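Local coordinates for protein N-acetylneuraminate lyase (PDB 4WOZ) that is a lyase of the dihydrodipicolinate synthetase family and folds as a parallel beta/alpha (TIM) barrel, with four copies in the assembly, at residues Ile114-Pro119 against Asn134-Ser139; Ala227-Glu232 against Leu243-Val248; Asn250-Asp255 against Lys295-Lys300. All blocks are in the same frame, centred on the assembly; numbering follows the deposited sequence.

Interaction 1. Residues Ile114-Pro119 against Asn134-Ser139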
loop_
_atom_site.group_PDB
_atom_site.type_symbol
_atom_site.label_atom_id
_atom_site.label_comp_id
_atom_site.label_asym_id
_atom_site.label_seq_id
_atom_site.Cartn_x
_atom_site.Cartn_y
_atom_site.Cartn_z
ATOM N N ILE A 114 31.099 7.118 -3.797
ATOM C CA ILE A 114 30.302 6.854 -2.615
ATOM C C ILE A 114 28.847 6.769 -3.042
ATOM O O ILE A 114 28.481 7.207 -4.137
ATOM C CB ILE A 114 30.462 7.958 -1.537
ATOM C CG1 ILE A 114 29.869 9.278 -2.028
ATOM C CG2 ILE A 114 31.935 8.123 -1.197
ATOM C CD1 ILE A 114 29.832 10.364 -0.963
ATOM N N SER A 115 28.026 6.195 -2.174
ATOM C CA SER A 115 26.609 6.035 -2.448
ATOM C C SER A 115 25.860 6.379 -1.172
ATOM O O SER A 115 26.421 6.293 -0.079
ATOM C CB SER A 115 26.321 4.584 -2.851
ATOM O OG SER A 115 24.968 4.420 -3.233
ATOM N N ALA A 116 24.598 6.764 -1.304
ATOM C CA ALA A 116 23.804 7.110 -0.130
ATOM C C ALA A 116 22.338 6.768 -0.317
ATOM O O ALA A 116 21.676 7.284 -1.213
ATOM C CB ALA A 116 23.955 8.603 0.191
ATOM N N VAL A 117 21.838 5.884 0.536
ATOM C CA VAL A 117 20.437 5.497 0.470
ATOM C C VAL A 117 19.604 6.682 0.931
ATOM O O VAL A 117 20.083 7.539 1.670
ATOM C CB VAL A 117 20.134 4.292 1.395
ATOM C CG1 VAL A 117 20.502 4.623 2.826
ATOM C CG2 VAL A 117 18.660 3.923 1.306
ATOM N N THR A 118 18.361 6.735 0.473
ATOM C CA THR A 118 17.451 7.798 0.868
ATOM C C THR A 118 17.235 7.659 2.376
ATOM O O THR A 118 17.041 6.553 2.879
ATOM C CB THR A 118 16.095 7.644 0.151
ATOM O OG1 THR A 118 16.301 7.658 -1.268
ATOM C CG2 THR A 118 15.157 8.777 0.526
ATOM N N PRO A 119 17.281 8.774 3.122
ATOM C CA PRO A 119 17.075 8.665 4.570
ATOM C C PRO A 119 15.697 8.064 4.850
ATOM O O PRO A 119 14.715 8.444 4.218
ATOM C CB PRO A 119 17.213 10.111 5.045
ATOM C CG PRO A 119 16.701 10.894 3.871
ATOM C CD PRO A 119 17.348 10.185 2.702
ATOM N N ASN A 134 23.226 16.720 -1.058
ATOM C CA ASN A 134 24.187 17.792 -1.299
ATOM C C ASN A 134 25.173 17.914 -0.141
ATOM O O ASN A 134 26.369 18.086 -0.354
ATOM C CB ASN A 134 23.469 19.127 -1.493
ATOM C CG ASN A 134 22.659 19.172 -2.773
ATOM O OD1 ASN A 134 23.169 18.876 -3.853
ATOM N ND2 ASN A 134 21.393 19.550 -2.658
ATOM N N THR A 135 24.669 17.829 1.084
ATOM C CA THR A 135 25.534 17.926 2.248
ATOM C C THR A 135 26.600 16.839 2.183
ATOM O O THR A 135 27.785 17.101 2.379
ATOM C CB THR A 135 24.729 17.772 3.561
ATOM O OG1 THR A 135 23.893 18.921 3.748
ATOM C CG2 THR A 135 25.660 17.636 4.752
ATOM N N ILE A 136 26.173 15.618 1.897
ATOM C CA ILE A 136 27.095 14.495 1.817
ATOM C C ILE A 136 28.187 14.663 0.762
ATOM O O ILE A 136 29.369 14.639 1.089
ATOM C CB ILE A 136 26.339 13.179 1.530
ATOM C CG1 ILE A 136 25.453 12.822 2.724
ATOM C CG2 ILE A 136 27.330 12.057 1.234
ATOM C CD1 ILE A 136 24.607 11.589 2.509
ATOM N N ILE A 137 27.793 14.835 -0.496
ATOM C CA ILE A 137 28.763 14.952 -1.586
ATOM C C ILE A 137 29.562 16.250 -1.622
ATOM O O ILE A 137 30.677 16.274 -2.147
ATOM C CB ILE A 137 28.084 14.752 -2.969
ATOM C CG1 ILE A 137 29.149 14.547 -4.052
ATOM C CG2 ILE A 137 27.218 15.960 -3.309
ATOM C CD1 ILE A 137 30.043 13.336 -3.822
ATOM N N ASN A 138 29.007 17.328 -1.080
ATOM C CA ASN A 138 29.729 18.597 -1.079
ATOM C C ASN A 138 30.799 18.606 0.009
ATOM O O ASN A 138 31.719 19.427 -0.022
ATOM C CB ASN A 138 28.774 19.776 -0.871
ATOM C CG ASN A 138 27.746 19.896 -1.979
ATOM O OD1 ASN A 138 28.037 19.623 -3.146
ATOM N ND2 ASN A 138 26.538 20.322 -1.621
ATOM N N SER A 139 30.676 17.684 0.959
ATOM C CA SER A 139 31.631 17.573 2.059
ATOM C C SER A 139 32.945 16.922 1.647
ATOM O O SER A 139 33.932 17.013 2.374
ATOM C CB SER A 139 31.033 16.760 3.210
ATOM O OG SER A 139 29.978 17.456 3.847
#
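Three aliphatic contacts join Ile114 and Ala116 of strand 113-117 to Ile136 and Ile137 of helix 126-138. Ile114 reaches across with CD1, which lies 3.7 Å from Ile136 CG2 and 4.1 Å from Ile137 CD1, so one methyl serves two neighbours on the helix. Its chi1 of 67° sets CG1 between the backbone N and the carbonyl carbon, and the extended chi2 then sends CD1 out to the helix. Ile136 uses both branches: CG2 turns to Ile114, while CD1 sits 3.8 Å from Ala116 CB.

No hydrogen bond crosses between the two segments, but Tyr133 OH, from the same helix, bonds to Ala116 O and supplies a polar link. The backbone of Ile114 and Ala116 pairs with the adjoining strand through Ile145, and Ser115 bonds through OG to Tyr54 and to Ile145 O. On the helix, Ser139 OG gives a bond of 2.7 Å to Thr135 O.

Strand and helix are the first two elements of a beta-alpha-beta unit of the barrel; within it, segments 114-117 and 134-138 run nearly antiparallel (166°), their axes 9.9 Å apart at closest approach. With all four touching residues buried and only carbon meeting carbon, the attachment here rests on dispersion and exclusion of water.

Interaction 2. Residues Ala227-Glu232 against Leu243-Val248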
loop_
_atom_site.group_PDB
_atom_site.type_symbol
_atom_site.label_atom_id
_atom_site.label_comp_id
_atom_site.label_asym_id
_atom_site.label_seq_id
_atom_site.Cartn_x
_atom_site.Cartn_y
_atom_site.Cartn_z
ATOM N N ALA A 227 25.660 -13.740 -13.614
ATOM C CA ALA A 227 25.271 -12.338 -13.706
ATOM C C ALA A 227 26.021 -11.682 -14.859
ATOM O O ALA A 227 25.431 -10.949 -15.652
ATOM C CB ALA A 227 25.572 -11.615 -12.401
ATOM N N ARG A 228 27.320 -11.956 -14.952
ATOM C CA ARG A 228 28.137 -11.397 -16.020
ATOM C C ARG A 228 27.686 -11.937 -17.378
ATOM O O ARG A 228 27.637 -11.193 -18.359
ATOM C CB ARG A 228 29.621 -11.712 -15.794
ATOM C CG ARG A 228 30.539 -11.162 -16.890
ATOM C CD ARG A 228 32.009 -11.292 -16.520
ATOM N NE ARG A 228 32.384 -10.400 -15.425
ATOM C CZ ARG A 228 32.604 -9.096 -15.560
ATOM N NH1 ARG A 228 32.494 -8.523 -16.749
ATOM N NH2 ARG A 228 32.928 -8.363 -14.501
ATOM N N GLN A 229 27.351 -13.225 -17.441
ATOM C CA GLN A 229 26.889 -13.803 -18.701
ATOM C C GLN A 229 25.603 -13.111 -19.160
ATOM O O GLN A 229 25.452 -12.782 -20.336
ATOM C CB GLN A 229 26.645 -15.312 -18.555
ATOM C CG GLN A 229 27.864 -16.099 -18.086
ATOM C CD GLN A 229 27.599 -17.594 -17.979
ATOM O OE1 GLN A 229 26.592 -18.020 -17.408
ATOM N NE2 GLN A 229 28.512 -18.397 -18.517
ATOM N N ILE A 230 24.677 -12.874 -18.233
ATOM C CA ILE A 230 23.422 -12.213 -18.582
ATOM C C ILE A 230 23.695 -10.831 -19.165
ATOM O O ILE A 230 23.192 -10.490 -20.226
ATOM C CB ILE A 230 22.487 -12.049 -17.349
ATOM C CG1 ILE A 230 22.024 -13.423 -16.852
ATOM C CG2 ILE A 230 21.266 -11.202 -17.724
ATOM C CD1 ILE A 230 21.222 -13.372 -15.574
ATOM N N PHE A 231 24.497 -10.042 -18.458
ATOM C CA PHE A 231 24.833 -8.693 -18.899
ATOM C C PHE A 231 25.544 -8.704 -20.255
ATOM O O PHE A 231 25.132 -8.028 -21.191
ATOM C CB PHE A 231 25.722 -8.023 -17.844
ATOM C CG PHE A 231 25.851 -6.533 -18.005
ATOM C CD1 PHE A 231 24.742 -5.705 -17.853
ATOM C CD2 PHE A 231 27.082 -5.958 -18.306
ATOM C CE1 PHE A 231 24.854 -4.318 -17.999
ATOM C CE2 PHE A 231 27.211 -4.568 -18.455
ATOM C CZ PHE A 231 26.093 -3.748 -18.301
ATOM N N GLU A 232 26.605 -9.493 -20.362
ATOM C CA GLU A 232 27.373 -9.561 -21.599
ATOM C C GLU A 232 26.653 -10.176 -22.800
ATOM O O GLU A 232 26.823 -9.709 -23.925
ATOM C CB GLU A 232 28.708 -10.258 -21.324
ATOM C CG GLU A 232 29.715 -9.295 -20.702
ATOM C CD GLU A 232 30.971 -9.966 -20.188
ATOM O OE1 GLU A 232 31.328 -11.047 -20.697
ATOM O OE2 GLU A 232 31.612 -9.396 -19.280
ATOM N N LEU A 243 18.170 -14.917 -21.672
ATOM C CA LEU A 243 16.942 -15.317 -20.993
ATOM C C LEU A 243 17.099 -16.666 -20.291
ATOM O O LEU A 243 16.586 -16.869 -19.196
ATOM C CB LEU A 243 15.788 -15.399 -21.988
ATOM C CG LEU A 243 14.455 -15.872 -21.404
ATOM C CD1 LEU A 243 14.058 -14.991 -20.226
ATOM C CD2 LEU A 243 13.388 -15.826 -22.487
ATOM N N GLU A 244 17.799 -17.591 -20.935
ATOM C CA GLU A 244 18.003 -18.897 -20.341
ATOM C C GLU A 244 18.872 -18.802 -19.085
ATOM O O GLU A 244 18.643 -19.524 -18.117
ATOM C CB GLU A 244 18.630 -19.850 -21.360
ATOM C CG GLU A 244 18.561 -21.295 -20.920
ATOM C CD GLU A 244 17.176 -21.670 -20.413
ATOM O OE1 GLU A 244 16.209 -21.616 -21.207
ATOM O OE2 GLU A 244 17.056 -22.007 -19.212
ATOM N N VAL A 245 19.862 -17.912 -19.090
ATOM C CA VAL A 245 20.717 -17.758 -17.917
ATOM C C VAL A 245 19.912 -17.056 -16.814
ATOM O O VAL A 245 20.101 -17.329 -15.631
ATOM C CB VAL A 245 22.004 -16.938 -18.247
ATOM C CG1 VAL A 245 22.830 -16.719 -16.986
ATOM C CG2 VAL A 245 22.849 -17.682 -19.284
ATOM N N GLN A 246 19.015 -16.155 -17.210
ATOM C CA GLN A 246 18.170 -15.443 -16.255
ATOM C C GLN A 246 17.157 -16.411 -15.636
ATOM O O GLN A 246 16.757 -16.235 -14.490
ATOM C CB GLN A 246 17.409 -14.307 -16.936
ATOM C CG GLN A 246 16.580 -13.475 -15.964
ATOM C CD GLN A 246 17.424 -12.527 -15.123
ATOM O OE1 GLN A 246 17.965 -11.545 -15.633
ATOM N NE2 GLN A 246 17.546 -12.821 -13.831
ATOM N N HIS A 247 16.728 -17.411 -16.407
ATOM C CA HIS A 247 15.779 -18.401 -15.904
ATOM C C HIS A 247 16.422 -19.201 -14.779
ATOM O O HIS A 247 15.823 -19.380 -13.720
ATOM C CB HIS A 247 15.334 -19.365 -17.010
ATOM C CG HIS A 247 14.237 -18.833 -17.879
ATOM N ND1 HIS A 247 13.241 -18.009 -17.402
ATOM C CD2 HIS A 247 13.949 -19.054 -19.183
ATOM C CE1 HIS A 247 12.387 -17.747 -18.374
ATOM N NE2 HIS A 247 12.792 -18.370 -19.465
ATOM N N VAL A 248 17.640 -19.688 -15.013
ATOM C CA VAL A 248 18.346 -20.457 -13.991
ATOM C C VAL A 248 18.659 -19.550 -12.802
ATOM O O VAL A 248 18.547 -19.956 -11.643
ATOM C CB VAL A 248 19.661 -21.053 -14.539
ATOM C CG1 VAL A 248 20.416 -21.778 -13.419
ATOM C CG2 VAL A 248 19.352 -22.014 -15.688
#
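Helix segments 227-232 and 243-248 run in nearly opposite directions, their axes 8.9 Å apart at closest approach with a crossing angle of -151°. The backbones come nearest at Ile230 and Val245, whose CA atoms are 6.2 Å apart, and this pair also makes the tightest side-chain contact. Ile230 CG1 lies against Val245 CG1 at 3.4 Å, closer than usual for two carbons, and Val245 CB backs the same methylene from slightly farther away. In Val245, chi1 of 176° carries CG1 anti to the backbone N and onto Ile230, the two side chains meeting at an oblique angle.

Past Val245, Ile230 continues to the next residue of the partner helix. Its CD1 approaches Gln246 OE1 at 3.7 Å and also touches Gln246 CA, the two side chains running at about a right angle. Gln246 bends at chi2 (75°), and its amide is held by polar partners beyond the contact: NE2 donates to Asn250 OD1, one turn on in the same helix, and OE1 accepts from Leu205 N.

Helix 220-235 follows the last strand of the TIM barrel, and helix 239-259 comes next, so this antiparallel pair joins the end of the barrel proper to the helices that extend it toward the C terminus. Met204 of helix 204-209 packs against both Ile230 and Gln246.

At the more exposed margin, Gln229 stretches out beyond CG and brings OE1 to 4.0 Å from Val245 CG1, a polar atom resting beside a methyl. Within helix 220-235, Arg228 NH1 donates to Glu232 OE2 at 2.8 Å, with the carboxylate oxygen in the guanidinium plane; NH2 of the same arginine forms a salt bridge with Asp51.

Interaction 3. Residues Asn250-Asp255 against Lys295-Lys300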
loop_
_atom_site.group_PDB
_atom_site.type_symbol
_atom_site.label_atom_id
_atom_site.label_comp_id
_atom_site.label_asym_id
_atom_site.label_seq_id
_atom_site.Cartn_x
_atom_site.Cartn_y
_atom_site.Cartn_z
ATOM N N ASN A 250 16.966 -17.015 -11.726
ATOM C CA ASN A 250 15.750 -16.783 -10.961
ATOM C C ASN A 250 15.273 -18.035 -10.224
ATOM O O ASN A 250 14.607 -17.923 -9.197
ATOM C CB ASN A 250 14.661 -16.205 -11.873
ATOM C CG ASN A 250 14.908 -14.730 -12.190
ATOM O OD1 ASN A 250 15.998 -14.219 -11.954
ATOM N ND2 ASN A 250 13.903 -14.051 -12.722
ATOM N N ASP A 251 15.614 -19.217 -10.739
ATOM C CA ASP A 251 15.260 -20.456 -10.048
ATOM C C ASP A 251 16.030 -20.422 -8.733
ATOM O O ASP A 251 15.507 -20.764 -7.676
ATOM C CB ASP A 251 15.717 -21.692 -10.825
ATOM C CG ASP A 251 14.851 -21.988 -12.012
ATOM O OD1 ASP A 251 13.644 -21.684 -11.953
ATOM O OD2 ASP A 251 15.375 -22.547 -13.001
ATOM N N LEU A 252 17.292 -20.016 -8.827
ATOM C CA LEU A 252 18.177 -19.906 -7.674
ATOM C C LEU A 252 17.691 -18.831 -6.705
ATOM O O LEU A 252 17.621 -19.059 -5.497
ATOM C CB LEU A 252 19.599 -19.565 -8.136
ATOM C CG LEU A 252 20.567 -19.028 -7.080
ATOM C CD1 LEU A 252 20.888 -20.113 -6.059
ATOM C CD2 LEU A 252 21.847 -18.554 -7.761
ATOM N N ILE A 253 17.377 -17.652 -7.239
ATOM C CA ILE A 253 16.899 -16.548 -6.414
ATOM C C ILE A 253 15.592 -16.926 -5.729
ATOM O O ILE A 253 15.349 -16.559 -4.578
ATOM C CB ILE A 253 16.681 -15.273 -7.266
ATOM C CG1 ILE A 253 18.042 -14.684 -7.667
ATOM C CG2 ILE A 253 15.851 -14.258 -6.481
ATOM C CD1 ILE A 253 17.975 -13.635 -8.774
ATOM N N THR A 254 14.752 -17.665 -6.439
ATOM C CA THR A 254 13.486 -18.088 -5.880
ATOM C C THR A 254 13.721 -19.005 -4.679
ATOM O O THR A 254 13.098 -18.836 -3.626
ATOM C CB THR A 254 12.639 -18.824 -6.936
ATOM O OG1 THR A 254 12.304 -17.916 -7.998
ATOM C CG2 THR A 254 11.365 -19.358 -6.313
ATOM N N ASP A 255 14.619 -19.974 -4.836
ATOM C CA ASP A 255 14.918 -20.904 -3.750
ATOM C C ASP A 255 15.560 -20.194 -2.572
ATOM O O ASP A 255 15.247 -20.485 -1.412
ATOM C CB ASP A 255 15.830 -22.032 -4.238
ATOM C CG ASP A 255 15.115 -22.998 -5.157
ATOM O OD1 ASP A 255 13.874 -23.089 -5.062
ATOM O OD2 ASP A 255 15.785 -23.673 -5.964
ATOM N N LYS A 295 21.965 -26.633 1.236
ATOM C CA LYS A 295 22.871 -27.567 0.589
ATOM C C LYS A 295 22.226 -28.202 -0.645
ATOM O O LYS A 295 22.922 -28.598 -1.584
ATOM C CB LYS A 295 23.339 -28.622 1.595
ATOM C CG LYS A 295 24.295 -28.024 2.622
ATOM C CD LYS A 295 24.818 -29.026 3.630
ATOM C CE LYS A 295 25.843 -28.353 4.534
ATOM N NZ LYS A 295 26.352 -29.246 5.610
ATOM N N GLU A 296 20.900 -28.295 -0.652
ATOM C CA GLU A 296 20.206 -28.832 -1.820
ATOM C C GLU A 296 20.341 -27.777 -2.919
ATOM O O GLU A 296 20.607 -28.089 -4.079
ATOM C CB GLU A 296 18.717 -29.034 -1.537
ATOM C CG GLU A 296 18.364 -30.248 -0.718
ATOM C CD GLU A 296 16.865 -30.468 -0.681
ATOM O OE1 GLU A 296 16.143 -29.565 -0.201
ATOM O OE2 GLU A 296 16.407 -31.539 -1.138
ATOM N N ILE A 297 20.133 -26.523 -2.530
ATOM C CA ILE A 297 20.228 -25.396 -3.448
ATOM C C ILE A 297 21.642 -25.360 -4.024
ATOM O O ILE A 297 21.832 -25.116 -5.217
ATOM C CB ILE A 297 19.905 -24.062 -2.708
ATOM C CG1 ILE A 297 18.432 -24.062 -2.285
ATOM C CG2 ILE A 297 20.204 -22.859 -3.598
ATOM C CD1 ILE A 297 18.033 -22.895 -1.406
ATOM N N TYR A 298 22.628 -25.630 -3.174
ATOM C CA TYR A 298 24.020 -25.629 -3.605
ATOM C C TYR A 298 24.280 -26.688 -4.670
ATOM O O TYR A 298 24.862 -26.397 -5.716
ATOM C CB TYR A 298 24.955 -25.873 -2.415
ATOM C CG TYR A 298 26.400 -26.011 -2.825
ATOM C CD1 TYR A 298 27.111 -24.923 -3.334
ATOM C CD2 TYR A 298 27.052 -27.240 -2.738
ATOM C CE1 TYR A 298 28.438 -25.059 -3.748
ATOM C CE2 TYR A 298 28.374 -27.388 -3.150
ATOM C CZ TYR A 298 29.059 -26.296 -3.652
ATOM O OH TYR A 298 30.365 -26.445 -4.046
ATOM N N ARG A 299 23.850 -27.916 -4.399
ATOM C CA ARG A 299 24.046 -29.013 -5.338
ATOM C C ARG A 299 23.300 -28.779 -6.644
ATOM O O ARG A 299 23.723 -29.227 -7.707
ATOM C CB ARG A 299 23.582 -30.335 -4.717
ATOM C CG ARG A 299 24.485 -30.833 -3.604
ATOM C CD ARG A 299 24.131 -32.248 -3.165
ATOM N NE ARG A 299 22.910 -32.305 -2.370
ATOM C CZ ARG A 299 21.726 -32.681 -2.836
ATOM N NH1 ARG A 299 21.592 -33.041 -4.107
ATOM N NH2 ARG A 299 20.677 -32.702 -2.026
ATOM N N LYS A 300 22.192 -28.058 -6.560
ATOM C CA LYS A 300 21.381 -27.790 -7.731
ATOM C C LYS A 300 21.984 -26.761 -8.687
ATOM O O LYS A 300 22.094 -27.016 -9.887
ATOM C CB LYS A 300 19.988 -27.330 -7.294
ATOM C CG LYS A 300 18.930 -27.445 -8.373
ATOM C CD LYS A 300 17.603 -26.841 -7.926
ATOM C CE LYS A 300 17.111 -27.438 -6.611
ATOM N NZ LYS A 300 15.876 -26.745 -6.127
#
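Asp255 and Lys300 form the polar link, a salt bridge in which NZ donates to OD2 over 3.1 Å. The ammonium comes from above the carboxylate plane, 43° out of it, after a bend at chi3 (-55°) in an otherwise extended lysine chain. Tyr301 OH is a second hydrogen-bond partner of Asp255 OD2, while OD1 pairs with Arg293; both oxygens are thus engaged, and two nearby cations would be expected to favour the charged aspartate.

Next to this bridge, Ile297 CD1 packs 3.7 Å from Asp255 CB, and Ile297 CG2 meets Leu252 CD1 at 3.8 Å, the side chains of Ile297 and Leu252 at about a right angle. The contact lies between helix 239-259 and the C-terminal helix 288-301, part of the helical region that follows the eight-stranded TIM barrel; the segments are nearly antiparallel (174°).

Asn250 O accepts twice, from Thr254 N at 2.8 Å and from Thr254 OG1 at 2.6 Å, the donors reaching it from opposite faces of its plane. Thr254 OG1 also bonds to Tyr182 OH of the second subunit, and Thr254 touches the bound 2-(acetylamino)-2-deoxy-D-mannose. Asp251 OD1 forms salt bridges with Arg186 and Lys189 of that second subunit.

From the N terminus, interaction 1 comes first: it closes a short loop of 14 residues within one beta-alpha-beta unit and fixes a helix to the barrel wall. Interaction 2 follows in series, closing a hairpin with 10 residues between its segments, where helix 220-235 turns into helix 239-259, on the other side of the chain's centre and about 32 Å from interaction 1, centre to centre. Interaction 3 then spans 39 residues to bring the C-terminal helix back to helix 239-259. No loop nests in or crosses another. Interactions 2 and 3 adjoin along helix 239-259, which therefore ties the barrel's last helix to the chain end, and both reach the second subunit.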